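ESX-1 secretion system protein EccA1 (Mycobacterium tuberculosis, PDB 4F3V) is a cytosolic ATPase of the ESX-1 type VII secretion system, seen here as its TPR-like N-terminal domain, and may power export of virulence factors such as EsxA and EsxB. Local coordinates at residues 149-152 against 153-156; 137-140 against 141-144; 214-217 against 218-221. One frame throughout, in Å; residues are numbered along the deposited sequence.

Interaction 1 of 3, residues 149-152 against 153-156. With SO4 (sulfate ion), chain F.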
ATOM      1  N   GLU A 149      -0.951  -7.623  11.510  1.00 17.13           N
ATOM      2  CA  GLU A 149      -1.711  -7.298  12.744  1.00 17.85           C
ATOM      3  C   GLU A 149      -0.811  -6.964  13.943  1.00 17.62           C
ATOM      4  O   GLU A 149      -1.146  -7.245  15.116  1.00 17.51           O
ATOM      5  CB  GLU A 149      -2.689  -8.426  13.095  1.00 19.01           C
ATOM      6  CG  GLU A 149      -3.677  -8.702  11.967  1.00 20.18           C
ATOM      7  CD  GLU A 149      -4.642  -9.854  12.235  1.00 21.62           C
ATOM      8  OE1 GLU A 149      -4.965 -10.161  13.384  1.00 22.25           O
ATOM      9  OE2 GLU A 149      -5.101 -10.464  11.254  1.00 23.30           O
ATOM     10  N   ARG A 150       0.298  -6.293  13.656  1.00 16.80           N
ATOM     11  CA  ARG A 150       1.212  -5.847  14.682  1.00 16.68           C
ATOM     12  C   ARG A 150       0.862  -4.411  15.089  1.00 17.20           C
ATOM     13  O   ARG A 150       1.560  -3.455  14.736  1.00 15.88           O
ATOM     14  CB  ARG A 150       2.643  -5.991  14.177  1.00 16.64           C
ATOM     15  CG  ARG A 150       3.070  -7.451  14.154  1.00 17.39           C
ATOM     16  CD  ARG A 150       4.473  -7.624  13.586  1.00 17.97           C
ATOM     17  NE  ARG A 150       5.514  -7.050  14.441  1.00 18.30           N
ATOM     18  CZ  ARG A 150       6.810  -7.377  14.378  1.00 19.14           C
ATOM     19  NH1 ARG A 150       7.253  -8.279  13.502  1.00 19.10           N
ATOM     20  NH2 ARG A 150       7.665  -6.812  15.211  1.00 19.34           N
ATOM     21  N   TRP A 151      -0.261  -4.279  15.797  1.00 17.08           N
ATOM     22  CA  TRP A 151      -0.868  -2.967  15.995  1.00 17.82           C
ATOM     23  C   TRP A 151      -0.048  -2.032  16.827  1.00 17.90           C
ATOM     24  O   TRP A 151      -0.036  -0.850  16.548  1.00 18.67           O
ATOM     25  CB  TRP A 151      -2.272  -3.103  16.570  1.00 17.76           C
ATOM     26  CG  TRP A 151      -3.116  -4.004  15.702  1.00 17.95           C
ATOM     27  CD1 TRP A 151      -3.650  -5.233  16.032  1.00 18.34           C
ATOM     28  CD2 TRP A 151      -3.484  -3.792  14.294  1.00 18.11           C
ATOM     29  NE1 TRP A 151      -4.334  -5.772  14.962  1.00 18.71           N
ATOM     30  CE2 TRP A 151      -4.275  -4.953  13.893  1.00 18.65           C
ATOM     31  CE3 TRP A 151      -3.296  -2.766  13.387  1.00 17.94           C
ATOM     32  CZ2 TRP A 151      -4.807  -5.080  12.613  1.00 18.83           C
ATOM     33  CZ3 TRP A 151      -3.813  -2.906  12.104  1.00 18.29           C
ATOM     34  CH2 TRP A 151      -4.579  -4.035  11.728  1.00 18.52           C
ATOM     35  N   THR A 152       0.641  -2.531  17.842  1.00 17.93           N
ATOM     36  CA  THR A 152       1.500  -1.663  18.639  1.00 19.04           C
ATOM     37  C   THR A 152       2.709  -1.150  17.808  1.00 18.64           C
ATOM     38  O   THR A 152       3.129  -0.021  17.983  1.00 18.31           O
ATOM     39  CB  THR A 152       1.977  -2.376  19.912  1.00 19.76           C
ATOM     40  OG1 THR A 152       2.507  -3.662  19.550  1.00 20.92           O
ATOM     41  CG2 THR A 152       0.799  -2.595  20.871  1.00 19.91           C
ATOM     42  N   ASP A 153       3.210  -1.954  16.865  1.00 18.67           N
ATOM     43  CA  ASP A 153       4.321  -1.508  15.991  1.00 18.79           C
ATOM     44  C   ASP A 153       3.797  -0.456  14.984  1.00 18.21           C
ATOM     45  O   ASP A 153       4.497   0.523  14.671  1.00 17.78           O
ATOM     46  CB  ASP A 153       4.951  -2.693  15.266  1.00 19.08           C
ATOM     47  CG  ASP A 153       5.665  -3.654  16.211  1.00 21.24           C
ATOM     48  OD1 ASP A 153       6.394  -3.165  17.093  1.00 22.68           O
ATOM     49  OD2 ASP A 153       5.525  -4.895  16.055  1.00 21.26           O
ATOM     50  N   VAL A 154       2.557  -0.629  14.516  1.00 17.54           N
ATOM     51  CA  VAL A 154       1.919   0.381  13.689  1.00 17.14           C
ATOM     52  C   VAL A 154       1.919   1.718  14.422  1.00 17.94           C
ATOM     53  O   VAL A 154       2.395   2.716  13.899  1.00 17.11           O
ATOM     54  CB  VAL A 154       0.480  -0.009  13.289  1.00 17.87           C
ATOM     55  CG1 VAL A 154      -0.256   1.204  12.706  1.00 17.71           C
ATOM     56  CG2 VAL A 154       0.498  -1.177  12.288  1.00 16.68           C
ATOM     57  N   ILE A 155       1.420   1.726  15.646  1.00 18.96           N
ATOM     58  CA  ILE A 155       1.339   2.961  16.422  1.00 20.49           C
ATOM     59  C   ILE A 155       2.743   3.585  16.602  1.00 21.61           C
ATOM     60  O   ILE A 155       2.923   4.780  16.386  1.00 20.76           O
ATOM     61  CB  ILE A 155       0.631   2.734  17.772  1.00 21.13           C
ATOM     62  CG1 ILE A 155      -0.867   2.429  17.517  1.00 21.64           C
ATOM     63  CG2 ILE A 155       0.862   3.922  18.719  1.00 21.88           C
ATOM     64  CD1 ILE A 155      -1.661   1.939  18.710  1.00 21.04           C
ATOM     65  N   ASP A 156       3.743   2.771  16.932  1.00 23.61           N
ATOM     66  CA  ASP A 156       5.113   3.288  17.022  1.00 25.57           C
ATOM     67  C   ASP A 156       5.558   4.052  15.763  1.00 24.00           C
ATOM     68  O   ASP A 156       6.238   5.081  15.865  1.00 23.87           O
ATOM     69  CB  ASP A 156       6.142   2.163  17.268  1.00 28.86           C
ATOM     70  CG  ASP A 156       6.683   2.172  18.668  1.00 34.45           C
ATOM     71  OD1 ASP A 156       5.872   2.142  19.632  1.00 36.88           O
ATOM     72  OD2 ASP A 156       7.928   2.203  18.799  1.00 41.94           O
TER
HETATM   73  S   SO4 F1004      10.651  -8.417  14.360  1.00 63.44           S
HETATM   74  O1  SO4 F1004      10.579  -8.346  15.844  1.00 64.43           O
HETATM   75  O2  SO4 F1004       9.731  -9.474  13.898  1.00 51.80           O
HETATM   76  O3  SO4 F1004      10.328  -7.070  13.789  1.00 62.04           O
HETATM   77  O4  SO4 F1004      12.015  -8.793  13.935  1.00 66.57           O
HETATM   78  O   HOH W   1       8.781  -4.409  17.333  1.00 45.57           O
HETATM   79  O   HOH W   2       2.805  -4.849  17.425  1.00 19.75           O
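Arg150 lays the edge of its guanidinium against the carboxylate of Asp153 three residues on, a salt bridge that ties the N-cap position of helix 151-158 to the first turn of that helix. The helix follows closely on helix 134-147, which ends in a Schellman motif with Glu149, at positive phi, as its C-prime residue; these are two successive helices joined by a short turn, in the TPR-like N-terminal domain. Two nitrogens of Arg150 grip a single oxygen. NE lies 2.7 Å from Asp153 OD2 and meets it on the anti side, while NH2, at 3.0 Å, comes from above the carboxylate plane, and both approach from the same face. The two planes stand 58° apart, yet OD2 stays in the guanidinium plane. The bend at chi3 (67°) swings the arginine head round until its NE/NH2 edge faces OD2. Arginine suits this place because NE and NH2 can both reach that oxygen, while Trp269 meets the cation in a cation-pi contact. In this crystal a sulfate, probably from the crystallisation liquor, occupies further N-H groups: NH1 of Arg150 donates to sulfate O2 at 2.8 Å, and NH2 to O3.

The helix begins with Val154 N bonded to Arg150 O at 3.0 Å. On the buried side, Trp151 sets its CE3 4.3 Å from Val154 CG2, and Glu149 CA lies over one face of the indole, near the rim. Apolar Trp151 and Ile155 suit a surface packed against helix 167-183, where both touch Ala180; Val154 instead rests on Tyr145 of helix 134-147 and on Tyr91. On the more exposed side, water bridges the polar groups: one molecule accepts from Asp153 N at 3.0 Å and sits 2.5 Å from Thr152 OG1.

Interaction 2 of 3, residues 137-140 against 141-144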
ATOM      1  N   VAL A 137       8.872   5.937   4.507  1.00 22.44           N
ATOM      2  CA  VAL A 137       9.275   4.643   5.061  1.00 21.85           C
ATOM      3  C   VAL A 137       8.469   4.296   6.310  1.00 20.81           C
ATOM      4  O   VAL A 137       8.068   3.155   6.452  1.00 21.04           O
ATOM      5  CB  VAL A 137      10.790   4.574   5.358  1.00 23.08           C
ATOM      6  CG1 VAL A 137      11.155   3.307   6.146  1.00 22.09           C
ATOM      7  CG2 VAL A 137      11.553   4.661   4.040  1.00 23.66           C
ATOM      8  N   ALA A 138       8.224   5.268   7.189  1.00 19.70           N
ATOM      9  CA  ALA A 138       7.373   5.028   8.361  1.00 19.03           C
ATOM     10  C   ALA A 138       5.997   4.579   7.927  1.00 18.26           C
ATOM     11  O   ALA A 138       5.462   3.607   8.469  1.00 16.44           O
ATOM     12  CB  ALA A 138       7.281   6.249   9.264  1.00 20.14           C
ATOM     13  N   TRP A 139       5.443   5.266   6.921  1.00 17.82           N
ATOM     14  CA  TRP A 139       4.142   4.871   6.361  1.00 17.74           C
ATOM     15  C   TRP A 139       4.179   3.449   5.855  1.00 17.20           C
ATOM     16  O   TRP A 139       3.284   2.637   6.179  1.00 16.80           O
ATOM     17  CB  TRP A 139       3.675   5.829   5.256  1.00 17.68           C
ATOM     18  CG  TRP A 139       2.441   5.277   4.598  1.00 17.90           C
ATOM     19  CD1 TRP A 139       2.340   4.679   3.357  1.00 17.57           C
ATOM     20  CD2 TRP A 139       1.118   5.103   5.224  1.00 17.92           C
ATOM     21  NE1 TRP A 139       1.054   4.215   3.144  1.00 17.88           N
ATOM     22  CE2 TRP A 139       0.277   4.455   4.228  1.00 18.20           C
ATOM     23  CE3 TRP A 139       0.559   5.458   6.451  1.00 18.43           C
ATOM     24  CZ2 TRP A 139      -1.054   4.162   4.471  1.00 18.34           C
ATOM     25  CZ3 TRP A 139      -0.788   5.171   6.675  1.00 18.80           C
ATOM     26  CH2 TRP A 139      -1.567   4.525   5.713  1.00 18.88           C
ATOM     27  N   MET A 140       5.204   3.103   5.065  1.00 16.84           N
ATOM     28  CA  MET A 140       5.301   1.724   4.561  1.00 16.62           C
ATOM     29  C   MET A 140       5.472   0.682   5.673  1.00 16.34           C
ATOM     30  O   MET A 140       4.916  -0.414   5.595  1.00 15.77           O
ATOM     31  CB  MET A 140       6.415   1.564   3.539  1.00 16.92           C
ATOM     32  CG  MET A 140       6.226   2.387   2.278  1.00 18.02           C
ATOM     33  SD  MET A 140       4.573   2.343   1.556  1.00 20.53           S
ATOM     34  CE  MET A 140       4.227   0.593   1.339  1.00 18.74           C
ATOM     35  N   LYS A 141       6.201   1.019   6.722  1.00 16.31           N
ATOM     36  CA  LYS A 141       6.287   0.119   7.868  1.00 16.95           C
ATOM     37  C   LYS A 141       4.922  -0.101   8.530  1.00 16.39           C
ATOM     38  O   LYS A 141       4.609  -1.209   8.934  1.00 16.58           O
ATOM     39  CB  LYS A 141       7.331   0.592   8.868  1.00 17.41           C
ATOM     40  CG  LYS A 141       8.746   0.437   8.338  1.00 18.01           C
ATOM     41  CD  LYS A 141       9.778   0.733   9.422  1.00 19.14           C
ATOM     42  CE  LYS A 141      11.202   0.511   8.939  1.00 20.08           C
ATOM     43  NZ  LYS A 141      12.185   0.581  10.081  1.00 20.60           N
ATOM     44  N   ALA A 142       4.125   0.957   8.625  1.00 15.99           N
ATOM     45  CA  ALA A 142       2.759   0.895   9.123  1.00 15.78           C
ATOM     46  C   ALA A 142       1.913  -0.052   8.257  1.00 15.38           C
ATOM     47  O   ALA A 142       1.115  -0.848   8.772  1.00 15.66           O
ATOM     48  CB  ALA A 142       2.152   2.297   9.168  1.00 16.06           C
ATOM     49  N   VAL A 143       2.151  -0.022   6.948  1.00 14.76           N
ATOM     50  CA  VAL A 143       1.515  -0.952   6.024  1.00 14.32           C
ATOM     51  C   VAL A 143       1.940  -2.409   6.290  1.00 14.08           C
ATOM     52  O   VAL A 143       1.101  -3.294   6.378  1.00 13.99           O
ATOM     53  CB  VAL A 143       1.783  -0.588   4.530  1.00 13.92           C
ATOM     54  CG1 VAL A 143       1.409  -1.743   3.629  1.00 13.55           C
ATOM     55  CG2 VAL A 143       1.044   0.697   4.118  1.00 14.01           C
ATOM     56  N   VAL A 144       3.247  -2.645   6.422  1.00 13.90           N
ATOM     57  CA  VAL A 144       3.776  -3.976   6.638  1.00 13.95           C
ATOM     58  C   VAL A 144       3.334  -4.544   7.995  1.00 14.44           C
ATOM     59  O   VAL A 144       2.827  -5.693   8.085  1.00 14.16           O
ATOM     60  CB  VAL A 144       5.315  -3.996   6.515  1.00 14.28           C
ATOM     61  CG1 VAL A 144       5.904  -5.395   6.818  1.00 13.94           C
ATOM     62  CG2 VAL A 144       5.732  -3.499   5.140  1.00 13.62           C
TER
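The indole of Trp139 carries on one face CG2 of Val143, the residue one helical turn further along; this methyl lies 3.5 Å above the ring plane, displaced toward the rim near NE1. CG2 of Val143 is 3.7 Å from Trp139 NE1. Chi1 of 172° sets the tryptophan CG anti to its backbone N, swinging the ring out beside the turn that bears Val143. A branched valine suits this spot, since one methyl can rest on the indole while CB faces Met140, whose CE lies 4.2 Å away. The methionine chain, bent at chi2 and chi3, curls back to lie alongside Val143. At the edge of the indole, NE1 is satisfied by the carbonyl of Ile87, so this buried nitrogen is not left without a partner.

Across the helix, Lys141 runs extended beside Val137, its CE 4.0 Å from Val137 CG1. The aliphatic stem thus packs on valine while NZ reaches a salt bridge with Glu126. Regular i to i+4 bonds underlie all this, such as Lys141 N to Val137 O at 2.8 Å.

Helix 134-147 is wedged into the TPR-like domain: Met140, Lys141 and Val144 meet helix 118-125, Ala138 and Ala142 allow close approach of helix 151-158, and Trp139 reaches Ala172 and Ala176 of helix 167-183, while meeting Tyr91 and Ile94 in the loop joining strands 84-86 and 95-97.

Interaction 3 of 3, residues 214-217 against 218-221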
ATOM      1  N   LEU A 214     -14.952   2.479  12.452  1.00 20.47           N
ATOM      2  CA  LEU A 214     -15.890   3.260  13.280  1.00 20.91           C
ATOM      3  C   LEU A 214     -17.091   2.397  13.626  1.00 21.55           C
ATOM      4  O   LEU A 214     -17.525   2.388  14.777  1.00 22.17           O
ATOM      5  CB  LEU A 214     -16.365   4.551  12.592  1.00 20.70           C
ATOM      6  CG  LEU A 214     -15.433   5.780  12.592  1.00 21.17           C
ATOM      7  CD1 LEU A 214     -15.928   6.855  11.603  1.00 21.04           C
ATOM      8  CD2 LEU A 214     -15.329   6.354  14.016  1.00 21.37           C
ATOM      9  N   ALA A 215     -17.651   1.688  12.636  1.00 22.06           N
ATOM     10  CA  ALA A 215     -18.847   0.850  12.872  1.00 23.15           C
ATOM     11  C   ALA A 215     -18.534  -0.228  13.877  1.00 24.84           C
ATOM     12  O   ALA A 215     -19.315  -0.474  14.818  1.00 26.61           O
ATOM     13  CB  ALA A 215     -19.378   0.237  11.580  1.00 23.60           C
ATOM     14  N   MET A 216     -17.394  -0.885  13.698  1.00 24.99           N
ATOM     15  CA  MET A 216     -16.982  -1.940  14.633  1.00 26.27           C
ATOM     16  C   MET A 216     -16.754  -1.393  16.044  1.00 26.55           C
ATOM     17  O   MET A 216     -17.164  -2.019  17.023  1.00 29.09           O
ATOM     18  CB  MET A 216     -15.731  -2.660  14.124  1.00 25.90           C
ATOM     19  CG  MET A 216     -15.972  -3.563  12.920  1.00 27.29           C
ATOM     20  SD  MET A 216     -17.202  -4.866  13.167  1.00 29.91           S
ATOM     21  CE  MET A 216     -18.546  -4.355  12.108  1.00 29.84           C
ATOM     22  N   ALA A 217     -16.111  -0.230  16.160  1.00 25.86           N
ATOM     23  CA  ALA A 217     -15.933   0.383  17.479  1.00 26.52           C
ATOM     24  C   ALA A 217     -17.279   0.686  18.146  1.00 28.33           C
ATOM     25  O   ALA A 217     -17.454   0.433  19.347  1.00 28.51           O
ATOM     26  CB  ALA A 217     -15.099   1.642  17.408  1.00 24.67           C
ATOM     27  N   ARG A 218     -18.210   1.265  17.381  1.00 28.11           N
ATOM     28  CA  ARG A 218     -19.517   1.591  17.939  1.00 29.90           C
ATOM     29  C   ARG A 218     -20.258   0.358  18.393  1.00 30.87           C
ATOM     30  O   ARG A 218     -20.872   0.343  19.477  1.00 32.39           O
ATOM     31  CB  ARG A 218     -20.377   2.347  16.930  1.00 29.98           C
ATOM     32  CG  ARG A 218     -19.833   3.709  16.575  1.00 29.99           C
ATOM     33  CD  ARG A 218     -19.994   4.681  17.715  1.00 32.31           C
ATOM     34  NE  ARG A 218     -19.369   5.934  17.344  1.00 33.41           N
ATOM     35  CZ  ARG A 218     -19.119   6.941  18.174  1.00 35.07           C
ATOM     36  NH1 ARG A 218     -19.420   6.866  19.459  1.00 36.99           N
ATOM     37  NH2 ARG A 218     -18.559   8.038  17.693  1.00 37.21           N
ATOM     38  N   ARG A 219     -20.239  -0.676  17.565  1.00 31.04           N
ATOM     39  CA  ARG A 219     -20.943  -1.912  17.908  1.00 32.86           C
ATOM     40  C   ARG A 219     -20.372  -2.527  19.199  1.00 34.51           C
ATOM     41  O   ARG A 219     -21.120  -2.927  20.073  1.00 34.29           O
ATOM     42  CB  ARG A 219     -20.860  -2.921  16.773  1.00 33.24           C
ATOM     43  CG  ARG A 219     -21.467  -4.272  17.132  1.00 35.23           C
ATOM     44  CD  ARG A 219     -21.655  -5.127  15.900  1.00 35.74           C
ATOM     45  NE  ARG A 219     -22.852  -4.754  15.164  1.00 36.07           N
ATOM     46  CZ  ARG A 219     -23.140  -5.198  13.947  1.00 36.88           C
ATOM     47  NH1 ARG A 219     -22.310  -6.019  13.305  1.00 37.36           N
ATOM     48  NH2 ARG A 219     -24.270  -4.829  13.365  1.00 36.16           N
ATOM     49  N   SER A 220     -19.044  -2.581  19.324  1.00 34.23           N
ATOM     50  CA  SER A 220     -18.436  -3.185  20.522  1.00 35.62           C
ATOM     51  C   SER A 220     -18.706  -2.365  21.785  1.00 35.96           C
ATOM     52  O   SER A 220     -18.786  -2.910  22.867  1.00 36.56           O
ATOM     53  CB  SER A 220     -16.941  -3.386  20.335  1.00 35.54           C
ATOM     54  OG  SER A 220     -16.716  -4.373  19.324  1.00 37.50           O
ATOM     55  N   GLN A 221     -18.883  -1.058  21.648  1.00 34.84           N
ATOM     56  CA  GLN A 221     -19.333  -0.241  22.784  1.00 35.73           C
ATOM     57  C   GLN A 221     -20.818  -0.391  23.111  1.00 37.20           C
ATOM     58  O   GLN A 221     -21.277   0.123  24.128  1.00 39.32           O
ATOM     59  CB  GLN A 221     -19.063   1.226  22.511  1.00 34.68           C
ATOM     60  CG  GLN A 221     -17.608   1.575  22.469  1.00 33.60           C
ATOM     61  CD  GLN A 221     -17.414   2.989  21.977  1.00 32.96           C
ATOM     62  OE1 GLN A 221     -18.099   3.448  21.048  1.00 33.12           O
ATOM     63  NE2 GLN A 221     -16.496   3.690  22.602  1.00 33.20           N
TER
HETATM   64  O   HOH W   3     -17.271  -4.942  16.825  1.00 26.76           O
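Met216 brings its CE within 4.3 Å of Arg219 NH1, an oblique approach on the buried side of helix 207-221, in the C-terminal half of the TPR-like domain. The methionine bends at chi2 (-58°), which carries its thioether end back toward the next turn of the helix. Arg219 starts with CG anti to the backbone N, and the turn at chi3 carries its head to the methyl of Met216. Burying a guanidinium calls for many acceptors, and here they are present: Glu224 forms a salt bridge with NH2, which also bonds to Ala246 O, while NH1 bonds to Tyr252 O. An unbranched, flexible methionine can fill the space beside the arginine in a loose van der Waals approach.

The backbone follows the regular i to i+4 pattern, with Arg219 N 2.9 Å from Ala215 O and Arg218 N 2.9 Å from Leu214 O. Small Ala215 and Ala217 allow the neighbouring helices to come close. A water donates to Met216 O at 2.9 Å and lies 2.6 Å from Ser220 OG, joining the hydroxyl to a carbonyl that already accepts from Ser220 N.

The solvent side belongs to partly exposed Arg218 and exposed Gln221. Arg218 rests CG 3.2 Å from Leu214 O, one turn earlier; its end is loosely held, with a long, weak ion pair from NE to Glu191.

The helix lies between its neighbours in sequence: Ala217 and Ser220 touch Phe187 of helix 187-198, Leu214 and Ala215 pack on Leu230 of helix 224-237, and Met216 meets Leu254 in a following loop.

How the interactions relate
From the N terminus, interaction 2 comes first, within helix 134-147; interaction 1 follows at the start of helix 151-158, and interaction 3 lies later in helix 207-221. Each is local to one continuous stretch, so they run in series, without nesting or crossing, and none closes a long loop. Interactions 1 and 2 touch directly, Val154 CG2 lying 3.6 Å from Ala142 O where the two successive helices pack. Both also reach helix 167-183, through Trp151 and Ile155 in one and Trp139 in the other. Interaction 3 stands apart, its centre about 20 Å from that of interaction 1, among helices 187-198 and 224-237 of the same domain.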